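Side-chain contacts in putative cytochrome P450 YjiB (Bacillus subtilis subsp. subtilis, PDB 4RM4), which probably acts as a heme-dependent monooxygenase of the cytochrome P450 family, using molecular oxygen to oxidise its substrates: residues K98-P102 / R103-Q107; Y137-P140 / V141-S145; P259-Y262 / E263-S267; Q274-E277 / E278-F282; L357-N360 / I361-S365. All coordinates share one frame; numbering follows the deposited sequence. Where two conformers were deposited one is given.

Contact 1: residues K98-P102 / R103-Q107; sequences KAFTP and RVMKQ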
# COMPACT_ATOMS: atom_id res chain seq x y z
N LYS A 98 17.63 -5.08 -4.88
CA LYS A 98 18.21 -6.36 -4.48
C LYS A 98 17.49 -7.01 -3.30
O LYS A 98 17.65 -8.20 -3.06
CB LYS A 98 19.68 -6.19 -4.10
CG LYS A 98 20.48 -5.34 -5.07
CD LYS A 98 21.97 -5.46 -4.75
CE LYS A 98 22.21 -5.33 -3.26
NZ LYS A 98 21.88 -3.97 -2.78
N ALA A 99 16.72 -6.22 -2.56
CA ALA A 99 16.02 -6.73 -1.38
C ALA A 99 14.64 -7.34 -1.69
O ALA A 99 14.03 -7.94 -0.81
CB ALA A 99 15.89 -5.64 -0.33
N PHE A 100 14.17 -7.17 -2.93
CA PHE A 100 12.84 -7.62 -3.34
C PHE A 100 12.80 -8.54 -4.58
O PHE A 100 11.75 -8.71 -5.21
CB PHE A 100 11.91 -6.42 -3.51
CG PHE A 100 11.57 -5.76 -2.21
CD1 PHE A 100 12.43 -4.79 -1.67
CD2 PHE A 100 10.46 -6.14 -1.48
CE1 PHE A 100 12.15 -4.21 -0.44
CE2 PHE A 100 10.18 -5.57 -0.26
CZ PHE A 100 11.03 -4.59 0.26
N THR A 101 13.93 -9.16 -4.90
CA THR A 101 14.04 -10.04 -6.06
C THR A 101 13.16 -11.26 -5.88
O THR A 101 12.77 -11.61 -4.76
CB THR A 101 15.49 -10.51 -6.28
OG1 THR A 101 15.90 -11.31 -5.17
CG2 THR A 101 16.43 -9.31 -6.45
N PRO A 102 12.85 -11.93 -6.98
CA PRO A 102 12.03 -13.14 -6.84
C PRO A 102 12.70 -14.18 -5.93
O PRO A 102 12.01 -14.89 -5.19
CB PRO A 102 11.91 -13.64 -8.28
CG PRO A 102 11.95 -12.35 -9.11
CD PRO A 102 12.96 -11.48 -8.39
N ARG A 103 14.03 -14.24 -5.95
CA ARG A 103 14.76 -15.16 -5.08
C ARG A 103 14.51 -14.90 -3.59
O ARG A 103 14.28 -15.83 -2.80
CB ARG A 103 16.25 -15.08 -5.37
CG ARG A 103 17.09 -16.02 -4.53
CD ARG A 103 18.56 -15.79 -4.80
NE ARG A 103 18.97 -16.30 -6.11
CZ ARG A 103 20.05 -15.89 -6.76
NH1 ARG A 103 20.82 -14.94 -6.24
NH2 ARG A 103 20.36 -16.42 -7.94
N VAL A 104 14.53 -13.63 -3.20
CA VAL A 104 14.26 -13.27 -1.80
C VAL A 104 12.82 -13.56 -1.38
O VAL A 104 12.59 -14.11 -0.31
CB VAL A 104 14.61 -11.80 -1.53
CG1 VAL A 104 14.20 -11.38 -0.10
CG2 VAL A 104 16.10 -11.56 -1.76
N MET A 105 11.86 -13.21 -2.23
CA MET A 105 10.44 -13.49 -1.97
C MET A 105 10.23 -14.98 -1.77
O MET A 105 9.52 -15.39 -0.86
CB MET A 105 9.55 -12.99 -3.11
CG MET A 105 9.51 -11.46 -3.30
SD MET A 105 8.99 -10.53 -1.85
CE MET A 105 10.57 -10.22 -1.04
N LYS A 106 10.85 -15.78 -2.64
CA LYS A 106 10.73 -17.24 -2.54
C LYS A 106 11.22 -17.70 -1.17
O LYS A 106 10.61 -18.55 -0.52
CB LYS A 106 11.56 -17.93 -3.62
CG LYS A 106 11.30 -17.47 -5.04
CD LYS A 106 10.13 -18.19 -5.70
CE LYS A 106 10.04 -17.86 -7.18
NZ LYS A 106 11.28 -18.25 -7.93
N GLN A 107 12.32 -17.10 -0.75
CA GLN A 107 12.99 -17.44 0.50
C GLN A 107 12.09 -17.21 1.70
O GLN A 107 12.18 -17.92 2.70
CB GLN A 107 14.25 -16.58 0.63
CG GLN A 107 15.34 -17.16 1.50
CD GLN A 107 16.59 -16.33 1.41
OE1 GLN A 107 16.53 -15.13 1.13
NE2 GLN A 107 17.75 -16.96 1.63
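Val104 and Met105 pack back against the residues just before their helix, and this inner side is the tight half of the contact. Val104 CG2 lies 3.4 Å from Thr101 OG1, the two side chains crossing at a slant, while Val104 CG1 comes within 3.5 Å of Ala99 O, a buried carbonyl oxygen with no polar partner in the model. The Met105 chain bends at chi2 (-57°) and again at chi3 (91°), which folds its methyl CE back to 4.1 Å from Phe100 CD2. Helix 102-123 starts here: Thr101 is its N-cap, and OG1 accepts a weak bond from Val104 N at 3.3 Å. Thr101 O in turn accepts a nearly straight bond from Met105 N, 3.1 Å long. Phe100 and Met105 both rest on Leu354 of helix 352-369, and Phe100 also comes close to the heme. Shortened to an alanine, Met105 would probably leave a gap beside Phe100 and its ring freer to shift near the cofactor. The other side is loose: Pro102, suited to a first helical turn because it has no N-H to give, is exposed, and the end of Arg103 runs outward.

Contact 2: residues Y137-P140 / V141-S145; sequences YPLP and VIVIS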
# COMPACT_ATOMS: atom_id res chain seq x y z
N TYR A 137 -4.82 -6.50 9.84
CA TYR A 137 -4.02 -5.47 10.53
C TYR A 137 -2.66 -6.00 11.06
O TYR A 137 -1.60 -5.43 10.76
CB TYR A 137 -4.84 -4.77 11.64
CG TYR A 137 -4.03 -4.18 12.78
CD1 TYR A 137 -3.12 -3.16 12.57
CD2 TYR A 137 -4.20 -4.64 14.09
CE1 TYR A 137 -2.38 -2.61 13.63
CE2 TYR A 137 -3.48 -4.10 15.15
CZ TYR A 137 -2.57 -3.09 14.91
OH TYR A 137 -1.86 -2.55 15.97
N PRO A 138 -2.68 -7.09 11.82
CA PRO A 138 -1.40 -7.57 12.35
C PRO A 138 -0.46 -8.21 11.32
O PRO A 138 0.77 -8.13 11.48
CB PRO A 138 -1.82 -8.61 13.38
CG PRO A 138 -3.18 -9.08 12.90
CD PRO A 138 -3.83 -7.84 12.37
N LEU A 139 -1.02 -8.83 10.29
CA LEU A 139 -0.21 -9.65 9.38
C LEU A 139 0.98 -8.92 8.74
O LEU A 139 2.11 -9.41 8.84
CB LEU A 139 -1.09 -10.34 8.33
CG LEU A 139 -0.45 -11.23 7.27
CD1 LEU A 139 0.71 -12.02 7.82
CD2 LEU A 139 -1.51 -12.17 6.69
N PRO A 140 0.75 -7.75 8.11
CA PRO A 140 1.88 -7.12 7.42
C PRO A 140 2.97 -6.62 8.37
O PRO A 140 4.15 -6.57 8.00
CB PRO A 140 1.24 -5.93 6.70
CG PRO A 140 -0.20 -6.34 6.52
CD PRO A 140 -0.53 -7.10 7.78
N VAL A 141 2.56 -6.23 9.56
CA VAL A 141 3.51 -5.77 10.58
C VAL A 141 4.43 -6.89 11.03
O VAL A 141 5.65 -6.69 11.13
CB VAL A 141 2.77 -5.20 11.81
CG1 VAL A 141 3.77 -4.86 12.92
CG2 VAL A 141 1.95 -3.97 11.40
N ILE A 142 3.86 -8.06 11.31
CA ILE A 142 4.66 -9.20 11.70
C ILE A 142 5.60 -9.59 10.57
O ILE A 142 6.78 -9.85 10.80
CB ILE A 142 3.81 -10.42 12.06
CG1 ILE A 142 2.87 -10.08 13.22
CG2 ILE A 142 4.71 -11.59 12.45
CD1 ILE A 142 1.88 -11.20 13.52
N VAL A 143 5.08 -9.61 9.35
CA VAL A 143 5.90 -9.98 8.21
C VAL A 143 7.09 -9.04 8.03
O VAL A 143 8.21 -9.50 7.86
CB VAL A 143 5.08 -10.03 6.90
CG1 VAL A 143 5.99 -10.19 5.70
CG2 VAL A 143 4.07 -11.19 6.96
N ILE A 144 6.85 -7.73 8.07
CA ILE A 144 7.92 -6.78 7.79
C ILE A 144 8.94 -6.74 8.93
O ILE A 144 10.14 -6.51 8.72
CB ILE A 144 7.37 -5.36 7.51
CG1 ILE A 144 8.42 -4.53 6.76
CG2 ILE A 144 6.92 -4.68 8.80
CD1 ILE A 144 8.74 -5.08 5.36
N SER A 145 8.48 -6.98 10.14
CA SER A 145 9.42 -6.99 11.26
C SER A 145 10.42 -8.14 11.07
O SER A 145 11.61 -7.96 11.28
CB SER A 145 8.70 -7.11 12.61
OG SER A 145 8.31 -8.45 12.85
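Leu139 and Val143, one helical turn apart, make the apolar side-chain contact: Leu139 CD1 lies 3.6 Å from Val143 CG2, the two chains crossing at a slant. Val143 holds CG2 anti to its carbonyl carbon, which turns that methyl back along the helix and also sets it 3.2 Å from Leu139 O. Other branches rest on backbone oxygens too. Ile142 CG1 is 3.4 Å from Pro138 O, Ile144 CG2 is 3.4 Å from Pro140 O, and at the start of the contact Val141 CG2 is 3.9 Å from Tyr137 O. Leu139 continues outward onto helix 102-123, and Pro140 packs on Thr244 and Thr245 of helix 226-257.

The backbone bonds are those of the opening turns of helix 138-147. Ile142 N gives to Pro138 O at 3.1 Å, and Val143 N and Ile144 N follow with bonds to Leu139 O and Pro140 O; Ser145 N binds Val141 O at 3.0 Å. Two prolines fit this first part of the helix because their missing N-H groups are not needed for such bonds. The helix borders the heme pocket of the P450 fold through Ile144, which touches the cofactor.

Polar side chains act at the two ends. Ser145 OG donates to Ile142 O at 2.9 Å, meeting it at a C=O...donor angle of 122°, well bent from the carbonyl direction. The Tyr137 ring reaches helix 155-165, where OH is hydrogen-bonded to Asp163 and the ring makes a cation-pi contact with Lys159.

Contact 3: residues P259-Y262 / E263-S267; sequences PGVY and EELRS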
# COMPACT_ATOMS: atom_id res chain seq x y z
N PRO A 259 -21.20 -12.53 -6.11
CA PRO A 259 -21.78 -13.87 -5.98
C PRO A 259 -20.94 -15.00 -6.59
O PRO A 259 -20.46 -14.89 -7.72
CB PRO A 259 -23.14 -13.74 -6.69
CG PRO A 259 -23.48 -12.29 -6.53
CD PRO A 259 -22.17 -11.56 -6.66
N GLY A 260 -20.74 -16.05 -5.80
CA GLY A 260 -20.06 -17.25 -6.25
C GLY A 260 -18.54 -17.25 -6.17
O GLY A 260 -17.91 -18.31 -6.25
N VAL A 261 -17.94 -16.07 -6.04
CA VAL A 261 -16.49 -15.96 -6.13
C VAL A 261 -15.77 -16.61 -4.95
O VAL A 261 -14.72 -17.23 -5.13
CB VAL A 261 -16.04 -14.48 -6.28
CG1 VAL A 261 -14.50 -14.37 -6.29
CG2 VAL A 261 -16.63 -13.85 -7.54
N TYR A 262 -16.32 -16.49 -3.75
CA TYR A 262 -15.70 -17.11 -2.57
C TYR A 262 -15.57 -18.61 -2.77
O TYR A 262 -14.52 -19.20 -2.53
CB TYR A 262 -16.53 -16.82 -1.30
CG TYR A 262 -15.86 -17.20 0.02
CD1 TYR A 262 -15.18 -16.26 0.77
CD2 TYR A 262 -15.92 -18.50 0.50
CE1 TYR A 262 -14.57 -16.60 1.99
CE2 TYR A 262 -15.31 -18.85 1.71
CZ TYR A 262 -14.64 -17.90 2.44
OH TYR A 262 -14.04 -18.25 3.64
N GLU A 263 -16.66 -19.22 -3.23
CA GLU A 263 -16.71 -20.66 -3.43
C GLU A 263 -15.79 -21.10 -4.57
O GLU A 263 -15.14 -22.14 -4.50
CB GLU A 263 -18.16 -21.07 -3.74
CG GLU A 263 -19.17 -20.71 -2.64
CD GLU A 263 -19.19 -19.23 -2.26
OE1 GLU A 263 -19.19 -18.34 -3.15
OE2 GLU A 263 -19.24 -18.95 -1.04
N GLU A 264 -15.76 -20.29 -5.63
CA GLU A 264 -14.91 -20.57 -6.78
C GLU A 264 -13.43 -20.53 -6.38
O GLU A 264 -12.65 -21.39 -6.78
CB GLU A 264 -15.17 -19.57 -7.91
CG GLU A 264 -14.20 -19.65 -9.08
CD GLU A 264 -14.53 -20.77 -10.08
OE1 GLU A 264 -15.62 -21.38 -9.99
OE2 GLU A 264 -13.69 -21.03 -10.97
N LEU A 265 -13.06 -19.53 -5.58
CA LEU A 265 -11.68 -19.43 -5.10
C LEU A 265 -11.33 -20.59 -4.16
O LEU A 265 -10.23 -21.13 -4.21
CB LEU A 265 -11.40 -18.08 -4.42
CG LEU A 265 -11.26 -16.90 -5.38
CD1 LEU A 265 -11.06 -15.56 -4.65
CD2 LEU A 265 -10.13 -17.17 -6.37
N ARG A 266 -12.27 -20.98 -3.31
CA ARG A 266 -12.03 -22.11 -2.43
C ARG A 266 -11.80 -23.40 -3.23
O ARG A 266 -10.92 -24.19 -2.89
CB ARG A 266 -13.18 -22.28 -1.43
CG ARG A 266 -12.88 -23.26 -0.33
CD ARG A 266 -13.70 -22.97 0.92
NE ARG A 266 -13.06 -23.53 2.11
CZ ARG A 266 -13.34 -24.72 2.62
NH1 ARG A 266 -14.26 -25.49 2.05
NH2 ARG A 266 -12.71 -25.15 3.71
N SER A 267 -12.58 -23.59 -4.29
CA SER A 267 -12.43 -24.77 -5.15
C SER A 267 -11.22 -24.69 -6.07
O SER A 267 -10.61 -25.71 -6.42
CB SER A 267 -13.69 -24.98 -6.00
OG SER A 267 -14.79 -25.36 -5.19
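Val261 and Leu265 are brought together by their first torsions: Val261 CG1 stands anti to the backbone N (chi1 176°) and Leu265 CG anti to the carbonyl carbon (chi1 -75°). The two chains therefore run side by side in the same direction, with Val261 CG1 4.0 Å from Leu265 CD1. Glu263 folds back at chi2 in the conformer given here, one of two deposited and so less certain. Its side chain crosses that of Tyr262 at about a right angle, OE2 3.5 Å from Tyr262 CB, though the carboxylate and ring planes are only 34° apart.

Gly260 is the N-cap of the short helix 261-267, and its positive phi suits a glycine. Its O accepts from Glu264 N at 3.0 Å; Leu265 N and Arg266 N follow with bonds to Val261 O and Tyr262 O.

Tyr262 OH bonds Phe370 O, while Arg266 NE and NH2 bond Ile367 O and Ser368 O. Glu264 instead forms a salt bridge with Arg333. Carbonyls at and just past the end of helix 352-369 thus receive donors from this helix, and the positive guanidinium probably interacts favourably with the negative end of that helix's dipole.

Contact 4: residues Q274-E277 / E278-F282; sequences QAVE and EALRF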
# COMPACT_ATOMS: atom_id res chain seq x y z
N GLN A 274 -4.67 -13.82 -10.13
CA GLN A 274 -5.47 -12.95 -10.97
C GLN A 274 -6.54 -12.21 -10.17
O GLN A 274 -6.91 -11.09 -10.49
CB GLN A 274 -6.08 -13.77 -12.11
CG GLN A 274 -5.04 -14.57 -12.90
CD GLN A 274 -4.95 -16.05 -12.51
OE1 GLN A 274 -4.61 -16.40 -11.38
NE2 GLN A 274 -5.28 -16.93 -13.46
N ALA A 275 -7.06 -12.86 -9.13
CA ALA A 275 -8.08 -12.25 -8.29
C ALA A 275 -7.45 -11.10 -7.51
O ALA A 275 -8.07 -10.06 -7.29
CB ALA A 275 -8.66 -13.28 -7.34
N VAL A 276 -6.21 -11.30 -7.09
CA VAL A 276 -5.49 -10.24 -6.39
C VAL A 276 -5.30 -9.01 -7.30
O VAL A 276 -5.50 -7.88 -6.87
CB VAL A 276 -4.15 -10.76 -5.81
CG1 VAL A 276 -3.23 -9.60 -5.43
CG2 VAL A 276 -4.44 -11.64 -4.60
N GLU A 277 -4.97 -9.23 -8.57
CA GLU A 277 -4.82 -8.09 -9.47
C GLU A 277 -6.15 -7.37 -9.61
O GLU A 277 -6.19 -6.14 -9.64
CB GLU A 277 -4.23 -8.52 -10.83
CG GLU A 277 -2.83 -9.14 -10.68
CD GLU A 277 -1.84 -8.22 -10.00
OE1 GLU A 277 -1.68 -7.07 -10.47
OE2 GLU A 277 -1.20 -8.65 -9.01
N GLU A 278 -7.25 -8.11 -9.66
CA GLU A 278 -8.55 -7.45 -9.79
C GLU A 278 -8.93 -6.68 -8.51
O GLU A 278 -9.57 -5.63 -8.57
CB GLU A 278 -9.64 -8.45 -10.18
CG GLU A 278 -11.00 -7.85 -10.44
CD GLU A 278 -11.04 -6.92 -11.64
OE1 GLU A 278 -9.98 -6.36 -12.02
OE2 GLU A 278 -12.16 -6.73 -12.20
N ALA A 279 -8.50 -7.18 -7.35
CA ALA A 279 -8.75 -6.46 -6.11
C ALA A 279 -7.94 -5.16 -6.10
O ALA A 279 -8.42 -4.11 -5.65
CB ALA A 279 -8.42 -7.33 -4.90
N LEU A 280 -6.71 -5.22 -6.60
CA LEU A 280 -5.89 -4.01 -6.74
C LEU A 280 -6.57 -3.01 -7.67
O LEU A 280 -6.59 -1.82 -7.39
CB LEU A 280 -4.50 -4.34 -7.26
CG LEU A 280 -3.60 -4.95 -6.17
CD1 LEU A 280 -2.53 -5.85 -6.77
CD2 LEU A 280 -2.99 -3.89 -5.27
N ARG A 281 -7.10 -3.50 -8.79
CA ARG A 281 -7.77 -2.60 -9.72
C ARG A 281 -9.02 -2.01 -9.07
O ARG A 281 -9.26 -0.80 -9.12
CB ARG A 281 -8.17 -3.29 -11.03
CG ARG A 281 -8.76 -2.26 -12.01
CD ARG A 281 -9.52 -2.89 -13.19
NE ARG A 281 -10.69 -3.65 -12.76
CZ ARG A 281 -11.92 -3.16 -12.67
NH1 ARG A 281 -12.93 -3.95 -12.31
NH2 ARG A 281 -12.17 -1.89 -12.97
N PHE A 282 -9.81 -2.88 -8.46
CA PHE A 282 -11.17 -2.52 -8.04
C PHE A 282 -11.21 -1.66 -6.78
O PHE A 282 -12.06 -0.77 -6.68
CB PHE A 282 -12.00 -3.79 -7.83
CG PHE A 282 -13.49 -3.59 -7.94
CD1 PHE A 282 -14.06 -3.12 -9.11
CD2 PHE A 282 -14.32 -3.90 -6.88
CE1 PHE A 282 -15.44 -2.96 -9.21
CE2 PHE A 282 -15.70 -3.74 -6.98
CZ PHE A 282 -16.25 -3.27 -8.14
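Leu280 CD1 lies 4.0 Å from Val276 CG1 and 3.8 Å from Glu277 OE2, its side chain running alongside both. Both Glu277 oxygens have polar partners: OE2 a salt bridge with Arg356, OE1 a hydrogen bond from His339. In the backbone, Glu278, Ala279, Leu280 and Arg281 give their N-H groups in turn to the carbonyls of Gln274, Ala275, Val276 and Glu277, the last at 2.9 Å from Arg281 N to Glu277 O.

Buried Glu278 is gripped side-on by Arg281: NE meets OE1 and NH1 meets OE2, each at 2.9 Å. The carboxylate oxygens lie almost in the guanidinium plane, yet both nitrogens reach them from above the carboxylate plane, NE by 37° and NH1 by 49°. OE1 also accepts from Asn337, and OE2 is in a salt bridge with Arg334 and accepts from Asp331 N, while Arg281 NH2 serves the carbonyls of Asn318 and Pro327. With an alanine replacing Glu278, buried Arg281, and Arg334, would probably be left without their shared carboxylate.

Glu278 and Arg281 form the ExxR motif of the P450 K helix, here helix 272-282, and Arg334 completes the Glu-Arg-Arg triad known from this family; Leu280, between them in sequence, touches the heme.

Contact 5: residues L357-N360 / I361-S365; sequences LEAN and IALTS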
# COMPACT_ATOMS: atom_id res chain seq x y z
N LEU A 357 2.55 -11.27 -2.76
CA LEU A 357 2.79 -12.51 -2.02
C LEU A 357 1.99 -12.57 -0.73
O LEU A 357 1.34 -13.57 -0.44
CB LEU A 357 4.28 -12.67 -1.70
CG LEU A 357 4.65 -13.90 -0.87
CD1 LEU A 357 4.19 -15.20 -1.54
CD2 LEU A 357 6.15 -13.93 -0.65
N GLU A 358 2.06 -11.50 0.07
CA GLU A 358 1.27 -11.45 1.29
C GLU A 358 -0.24 -11.65 1.04
O GLU A 358 -0.90 -12.42 1.74
CB GLU A 358 1.53 -10.14 2.05
CG GLU A 358 2.95 -10.03 2.60
CD GLU A 358 3.09 -8.90 3.59
OE1 GLU A 358 4.03 -8.09 3.44
OE2 GLU A 358 2.25 -8.80 4.51
N ALA A 359 -0.78 -10.96 0.04
CA ALA A 359 -2.21 -11.06 -0.25
C ALA A 359 -2.60 -12.45 -0.74
O ALA A 359 -3.63 -13.00 -0.33
CB ALA A 359 -2.62 -10.01 -1.28
N ASN A 360 -1.78 -13.02 -1.62
CA ASN A 360 -2.09 -14.35 -2.13
C ASN A 360 -2.16 -15.34 -0.97
O ASN A 360 -3.11 -16.11 -0.85
CB ASN A 360 -1.05 -14.81 -3.15
CG ASN A 360 -1.36 -16.17 -3.74
OD1 ASN A 360 -1.82 -17.08 -3.04
ND2 ASN A 360 -1.12 -16.32 -5.03
N ILE A 361 -1.13 -15.31 -0.13
CA ILE A 361 -1.07 -16.20 1.02
C ILE A 361 -2.17 -15.92 2.04
O ILE A 361 -2.88 -16.84 2.47
CB ILE A 361 0.31 -16.15 1.68
CG1 ILE A 361 1.31 -16.94 0.83
CG2 ILE A 361 0.22 -16.69 3.11
CD1 ILE A 361 2.70 -17.00 1.38
N ALA A 362 -2.33 -14.66 2.41
CA ALA A 362 -3.40 -14.30 3.33
C ALA A 362 -4.77 -14.73 2.82
O ALA A 362 -5.53 -15.37 3.55
CB ALA A 362 -3.38 -12.82 3.62
N LEU A 363 -5.09 -14.41 1.57
CA LEU A 363 -6.44 -14.71 1.06
C LEU A 363 -6.65 -16.20 0.87
O LEU A 363 -7.68 -16.75 1.29
CB LEU A 363 -6.70 -13.98 -0.25
CG LEU A 363 -6.63 -12.46 -0.10
CD1 LEU A 363 -6.62 -11.79 -1.46
CD2 LEU A 363 -7.78 -11.95 0.77
N THR A 364 -5.70 -16.87 0.24
CA THR A 364 -5.88 -18.30 0.01
C THR A 364 -6.03 -19.01 1.36
O THR A 364 -6.89 -19.89 1.51
CB THR A 364 -4.75 -18.91 -0.85
OG1 THR A 364 -5.03 -20.29 -1.11
CG2 THR A 364 -3.44 -18.80 -0.13
N SER A 365 -5.24 -18.60 2.34
CA SER A 365 -5.25 -19.25 3.65
C SER A 365 -6.55 -19.00 4.40
O SER A 365 -7.10 -19.91 5.03
CB SER A 365 -4.07 -18.79 4.50
OG SER A 365 -2.84 -19.11 3.88
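The carboxamide of Asn360 turns its oxygen to Thr364 a turn further along helix 352-369, the P450 L helix that follows the heme-cysteine loop. OD1 lies 3.7 Å from Thr364 CG2, the two chains crossing at a slant, but that methyl is modelled too close to Asn360 O, so the contact is less sure. Asn360 CG stands anti to the backbone N (chi1 -178°), which carries the amide beside the next turn; Met272 and Pro273 of helix 272-282 also touch this residue. The other flat group, the Glu358 carboxylate, packs on Pro140 and Val143 of helix 138-147.

Leu357 and Ile361 lie side by side, CD1 of each 3.7 Å apart, and both touch helix 102-123. Leu363 is drawn close over the carbonyl a turn back: its CG is 3.1 Å from Ala359 O, which also accepts from Leu363 N at 2.8 Å. Ala362 CB similarly lies 3.1 Å from Glu358 O, with Ala362 N bonded to that oxygen at 2.7 Å. Leu363 continues onto Ala251 and Met252 of helix 226-257. Near the far end, Ile361 O is held by two donors arriving from opposite faces of its carbonyl plane, Ser365 OG at 2.7 Å and Ser365 N at 2.9 Å.

In the fold
The five contacts follow one another along the chain, all in the P450 fold: contact 1 at the start of helix 102-123, then contacts 2, 3 and 4 on helices 138-147, 261-267 and 272-282. Contact 5, on helix 352-369, touches three others: contact 1 through Leu357 CD2 and Met105 O (3.7 Å), contact 2 through Glu358 and Ala362, and contact 4 through Leu363 and Val276. Between centres it is about 13 Å from contacts 2 and 4. Contact 3 lies farthest out, about 30 Å from contact 1 but about 15 Å from contacts 4 and 5 between centres. Contacts 2 and 4 touch the heme, and a contact 1 side chain comes within about 4 Å of it.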